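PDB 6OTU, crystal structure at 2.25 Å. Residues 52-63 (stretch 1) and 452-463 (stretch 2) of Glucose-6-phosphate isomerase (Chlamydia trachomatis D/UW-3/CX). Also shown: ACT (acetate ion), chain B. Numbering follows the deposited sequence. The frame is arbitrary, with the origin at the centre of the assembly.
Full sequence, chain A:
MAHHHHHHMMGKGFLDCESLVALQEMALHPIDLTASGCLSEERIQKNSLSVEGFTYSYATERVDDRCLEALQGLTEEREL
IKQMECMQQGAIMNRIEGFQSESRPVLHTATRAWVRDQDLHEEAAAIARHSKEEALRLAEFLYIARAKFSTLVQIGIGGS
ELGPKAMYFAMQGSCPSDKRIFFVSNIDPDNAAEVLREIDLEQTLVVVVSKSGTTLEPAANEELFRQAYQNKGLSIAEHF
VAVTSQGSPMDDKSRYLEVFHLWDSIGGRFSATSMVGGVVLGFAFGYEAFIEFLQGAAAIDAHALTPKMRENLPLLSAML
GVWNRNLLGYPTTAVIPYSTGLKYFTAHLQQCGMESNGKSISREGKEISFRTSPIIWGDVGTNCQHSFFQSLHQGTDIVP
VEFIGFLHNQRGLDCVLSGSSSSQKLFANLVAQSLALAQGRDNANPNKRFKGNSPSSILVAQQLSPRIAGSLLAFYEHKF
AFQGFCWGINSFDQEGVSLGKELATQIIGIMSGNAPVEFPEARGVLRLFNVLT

Stretch 1 (52-63) EGFTYSYATERV
Stretch 2 (452-463) GNSPSSILVAQQ

Two chain segments nearly four hundred residues apart in sequence can pair as sheet neighbours, and residues 52-63 and 452-463 of this glucose-6-phosphate isomerase illustrate how contact continues beyond the paired strands. The strand around 54-57 runs antiparallel to that around 456-461, at 167° with a closest axial approach of 4.6 Å; 840 Å² is buried in all. Over 54-57 the backbone is extended, phi -112° to -126° and psi 117° to 156°; over 456-461 phi runs from -118° to -159° and psi from 120° to 166°.

Two hydrogen-bonded pairs set the register. Thr-55 N donates to Val-460 O and Val-460 N to Thr-55 O, both at 2.9 Å; Ser-57 N to Ile-458 O and Ile-458 N to Ser-57 O repeat the pattern, also at 2.9 Å. Between them Tyr-56 faces Leu-459 as a non-hydrogen-bonded pair, CA to CA 4.5 Å, and its CA-H approaches a carbonyl, with Tyr-56 CA 3.2 Å from Ile-458 O.

Leu-459 (chi1 t, chi2 p) has 68 Å² covered by the other stretch. It shares a sheet face with Phe-54 (chi1 m, chi2 -87°) and Tyr-56 (chi1 t, chi2 69°), and its CD1 serves both: 3.6 Å from Phe-54 CB and 3.8 Å from Tyr-56 CD1. One methyl thus touches two aromatic side chains. Farther along, Tyr-56 OH lies 3.2 Å from Ser-457 OG (chi1 p), a weak hydrogen bond. On the face of Thr-55, Ser-57, Ile-458 and Val-460, Thr-55 OG1 donates to an acetate oxygen, ACT O, at 2.6 Å.

After Ser-57 the first stretch makes a type I turn from Tyr-58 to Glu-61, with phi/psi of -60/-21° at Ala-59 and -94/14° at Thr-60, closed by Glu-61 N to Tyr-58 O at 3.0 Å. The turn presents Thr-60 (chi1 p, CB toward the other stretch) to Ser-456: Thr-60 OG1 donates to Ser-456 O at 2.7 Å, while Ser-456 N donates to Thr-60 O at 2.9 Å. Side chain and backbone together therefore satisfy both backbone polar groups of Ser-456.

Arg-62, with the largest covered area at 77 Å², packs against Asn-453 and is linked to it by a water. Its rotamer (chi1 m, chi2 t, chi3 p, chi4 180°) places Asn-453 OD1 over one guanidinium face, 3.4 Å from Arg-62 NE, at an angle too poor for a hydrogen bond. The water supplies the polar link, accepting from Arg-62 NH1 and donating to Asn-453 O, each at 2.7 Å.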

# COMPACT_ATOMS: atom_id res chain seq x y z
N GLU A 52 -22.60 -1.69 18.26
CA GLU A 52 -21.71 -2.85 18.13
C GLU A 52 -20.26 -2.52 18.50
O GLU A 52 -19.31 -3.08 17.94
CB GLU A 52 -21.80 -3.45 16.73
CG GLU A 52 -23.19 -4.03 16.36
CD GLU A 52 -23.65 -5.20 17.26
OE1 GLU A 52 -24.87 -5.44 17.34
OE2 GLU A 52 -22.80 -5.87 17.89
N GLY A 53 -20.09 -1.63 19.48
CA GLY A 53 -18.77 -1.23 19.93
C GLY A 53 -18.09 -0.14 19.13
O GLY A 53 -16.91 0.14 19.39
N PHE A 54 -18.78 0.48 18.17
CA PHE A 54 -18.19 1.52 17.33
C PHE A 54 -19.03 2.78 17.37
O PHE A 54 -20.24 2.74 17.61
CB PHE A 54 -18.08 1.12 15.85
CG PHE A 54 -17.32 -0.13 15.60
CD1 PHE A 54 -15.94 -0.10 15.45
CD2 PHE A 54 -17.98 -1.33 15.46
CE1 PHE A 54 -15.24 -1.26 15.20
CE2 PHE A 54 -17.28 -2.50 15.21
CZ PHE A 54 -15.91 -2.46 15.07
N THR A 55 -18.39 3.91 17.07
CA THR A 55 -19.08 5.09 16.59
C THR A 55 -18.61 5.37 15.17
O THR A 55 -17.42 5.23 14.85
CB THR A 55 -18.85 6.31 17.50
OG1 THR A 55 -19.25 5.97 18.83
CG2 THR A 55 -19.68 7.50 17.02
N TYR A 56 -19.56 5.72 14.31
CA TYR A 56 -19.32 6.05 12.91
C TYR A 56 -19.87 7.44 12.65
O TYR A 56 -21.08 7.66 12.79
CB TYR A 56 -20.00 5.03 12.01
CG TYR A 56 -19.68 5.10 10.53
CD1 TYR A 56 -18.42 4.76 10.05
CD2 TYR A 56 -20.66 5.48 9.61
CE1 TYR A 56 -18.13 4.81 8.70
CE2 TYR A 56 -20.38 5.53 8.24
CZ TYR A 56 -19.11 5.18 7.80
OH TYR A 56 -18.81 5.21 6.44
N SER A 57 -18.99 8.38 12.30
CA SER A 57 -19.36 9.76 12.00
C SER A 57 -19.13 10.02 10.52
O SER A 57 -18.07 9.68 9.99
CB SER A 57 -18.56 10.76 12.84
OG SER A 57 -19.15 12.06 12.81
N TYR A 58 -20.12 10.63 9.87
CA TYR A 58 -20.04 10.95 8.45
C TYR A 58 -20.52 12.37 8.19
O TYR A 58 -20.95 12.67 7.08
CB TYR A 58 -20.85 9.96 7.59
CG TYR A 58 -22.27 9.71 8.07
CD1 TYR A 58 -22.50 8.91 9.19
CD2 TYR A 58 -23.37 10.25 7.42
CE1 TYR A 58 -23.79 8.66 9.65
CE2 TYR A 58 -24.68 10.01 7.88
CZ TYR A 58 -24.88 9.21 9.00
OH TYR A 58 -26.15 8.94 9.47
N ALA A 59 -20.48 13.23 9.21
CA ALA A 59 -20.75 14.64 8.98
C ALA A 59 -19.76 15.26 7.99
O ALA A 59 -20.07 16.29 7.37
CB ALA A 59 -20.73 15.39 10.32
N THR A 60 -18.59 14.65 7.81
CA THR A 60 -17.61 15.14 6.85
C THR A 60 -17.72 14.47 5.48
O THR A 60 -16.79 14.58 4.67
CB THR A 60 -16.20 14.97 7.42
OG1 THR A 60 -16.04 13.63 7.91
CG2 THR A 60 -15.97 15.94 8.58
N GLU A 61 -18.81 13.75 5.20
CA GLU A 61 -19.17 13.34 3.85
C GLU A 61 -20.11 14.37 3.25
O GLU A 61 -20.86 15.04 3.97
CB GLU A 61 -19.86 11.97 3.83
CG GLU A 61 -19.07 10.82 4.44
CD GLU A 61 -18.15 10.16 3.46
OE1 GLU A 61 -18.11 10.60 2.28
OE2 GLU A 61 -17.44 9.21 3.86
N ARG A 62 -20.07 14.50 1.92
CA ARG A 62 -20.89 15.49 1.21
C ARG A 62 -22.31 14.94 1.00
O ARG A 62 -22.76 14.68 -0.11
CB ARG A 62 -20.25 15.87 -0.11
CG ARG A 62 -18.88 16.51 0.03
CD ARG A 62 -18.42 17.17 -1.27
NE ARG A 62 -19.09 18.43 -1.53
CZ ARG A 62 -18.86 19.19 -2.60
NH1 ARG A 62 -17.97 18.79 -3.50
NH2 ARG A 62 -19.51 20.34 -2.77
N VAL A 63 -23.01 14.77 2.12
CA VAL A 63 -24.37 14.24 2.11
C VAL A 63 -25.23 15.07 3.06
O VAL A 63 -24.75 15.57 4.08
CB VAL A 63 -24.41 12.74 2.50
CG1 VAL A 63 -23.75 11.89 1.42
CG2 VAL A 63 -23.72 12.51 3.85
N GLY A 452 -10.70 22.29 0.38
CA GLY A 452 -11.63 21.56 1.22
C GLY A 452 -12.61 20.76 0.37
O GLY A 452 -12.36 20.46 -0.80
N ASN A 453 -13.75 20.44 0.98
CA ASN A 453 -14.79 19.61 0.35
C ASN A 453 -14.27 18.24 -0.05
O ASN A 453 -14.81 17.61 -0.96
CB ASN A 453 -15.42 20.31 -0.86
CG ASN A 453 -16.70 21.05 -0.49
OD1 ASN A 453 -17.40 20.66 0.45
ND2 ASN A 453 -17.00 22.12 -1.21
N SER A 454 -13.25 17.75 0.64
CA SER A 454 -12.75 16.41 0.40
C SER A 454 -13.36 15.51 1.46
O SER A 454 -13.11 15.71 2.66
CB SER A 454 -11.22 16.38 0.45
OG SER A 454 -10.70 15.09 0.68
N PRO A 455 -14.21 14.54 1.09
CA PRO A 455 -15.06 13.87 2.08
C PRO A 455 -14.33 12.77 2.84
O PRO A 455 -13.36 12.17 2.38
CB PRO A 455 -16.18 13.27 1.22
CG PRO A 455 -15.56 13.06 -0.11
CD PRO A 455 -14.56 14.16 -0.30
N SER A 456 -14.86 12.49 4.04
CA SER A 456 -14.31 11.41 4.84
C SER A 456 -15.34 10.94 5.86
O SER A 456 -16.31 11.65 6.16
CB SER A 456 -13.00 11.83 5.55
OG SER A 456 -13.18 12.97 6.36
N SER A 457 -15.10 9.73 6.38
CA SER A 457 -15.83 9.20 7.52
C SER A 457 -14.84 8.73 8.58
O SER A 457 -13.64 8.56 8.33
CB SER A 457 -16.77 8.05 7.12
OG SER A 457 -16.05 6.88 6.77
N ILE A 458 -15.38 8.51 9.78
CA ILE A 458 -14.60 8.20 10.98
C ILE A 458 -15.27 7.02 11.66
O ILE A 458 -16.44 7.12 12.06
CB ILE A 458 -14.52 9.39 11.95
CG1 ILE A 458 -14.00 10.66 11.26
CG2 ILE A 458 -13.66 9.04 13.15
CD1 ILE A 458 -13.96 11.90 12.19
N LEU A 459 -14.54 5.93 11.82
CA LEU A 459 -15.00 4.77 12.56
C LEU A 459 -14.07 4.56 13.75
O LEU A 459 -12.85 4.46 13.57
CB LEU A 459 -15.01 3.53 11.66
CG LEU A 459 -15.56 2.26 12.30
CD1 LEU A 459 -17.02 2.45 12.70
CD2 LEU A 459 -15.38 1.09 11.34
N VAL A 460 -14.63 4.49 14.96
CA VAL A 460 -13.83 4.40 16.18
C VAL A 460 -14.39 3.34 17.11
O VAL A 460 -15.61 3.24 17.30
CB VAL A 460 -13.74 5.75 16.94
CG1 VAL A 460 -12.58 5.74 17.95
CG2 VAL A 460 -13.60 6.90 15.99
N ALA A 461 -13.50 2.57 17.73
CA ALA A 461 -13.82 1.70 18.86
C ALA A 461 -12.96 2.11 20.05
O ALA A 461 -11.99 2.86 19.90
CB ALA A 461 -13.60 0.22 18.51
N GLN A 462 -13.33 1.62 21.24
CA GLN A 462 -12.55 1.92 22.44
C GLN A 462 -11.10 1.46 22.30
O GLN A 462 -10.16 2.17 22.67
CB GLN A 462 -13.16 1.24 23.67
CG GLN A 462 -14.32 1.97 24.27
CD GLN A 462 -13.97 3.36 24.70
OE1 GLN A 462 -12.83 3.66 25.09
NE2 GLN A 462 -14.95 4.24 24.64
N GLN A 463 -10.91 0.24 21.81
CA GLN A 463 -9.58 -0.35 21.78
C GLN A 463 -9.62 -1.50 20.80
O GLN A 463 -10.63 -2.21 20.70
CB GLN A 463 -9.17 -0.82 23.19
CG GLN A 463 -7.78 -1.41 23.34
CD GLN A 463 -7.58 -2.11 24.68
OE1 GLN A 463 -8.37 -2.99 25.05
NE2 GLN A 463 -6.54 -1.73 25.41
C ACT B . -17.29 4.44 21.29
O ACT B . -17.65 5.58 20.90
OXT ACT B . -16.13 3.94 21.21
CH3 ACT B . -18.41 3.52 21.95
O HOH W 1 -15.42 -0.24 21.64
O HOH W 2 -15.69 17.39 -3.54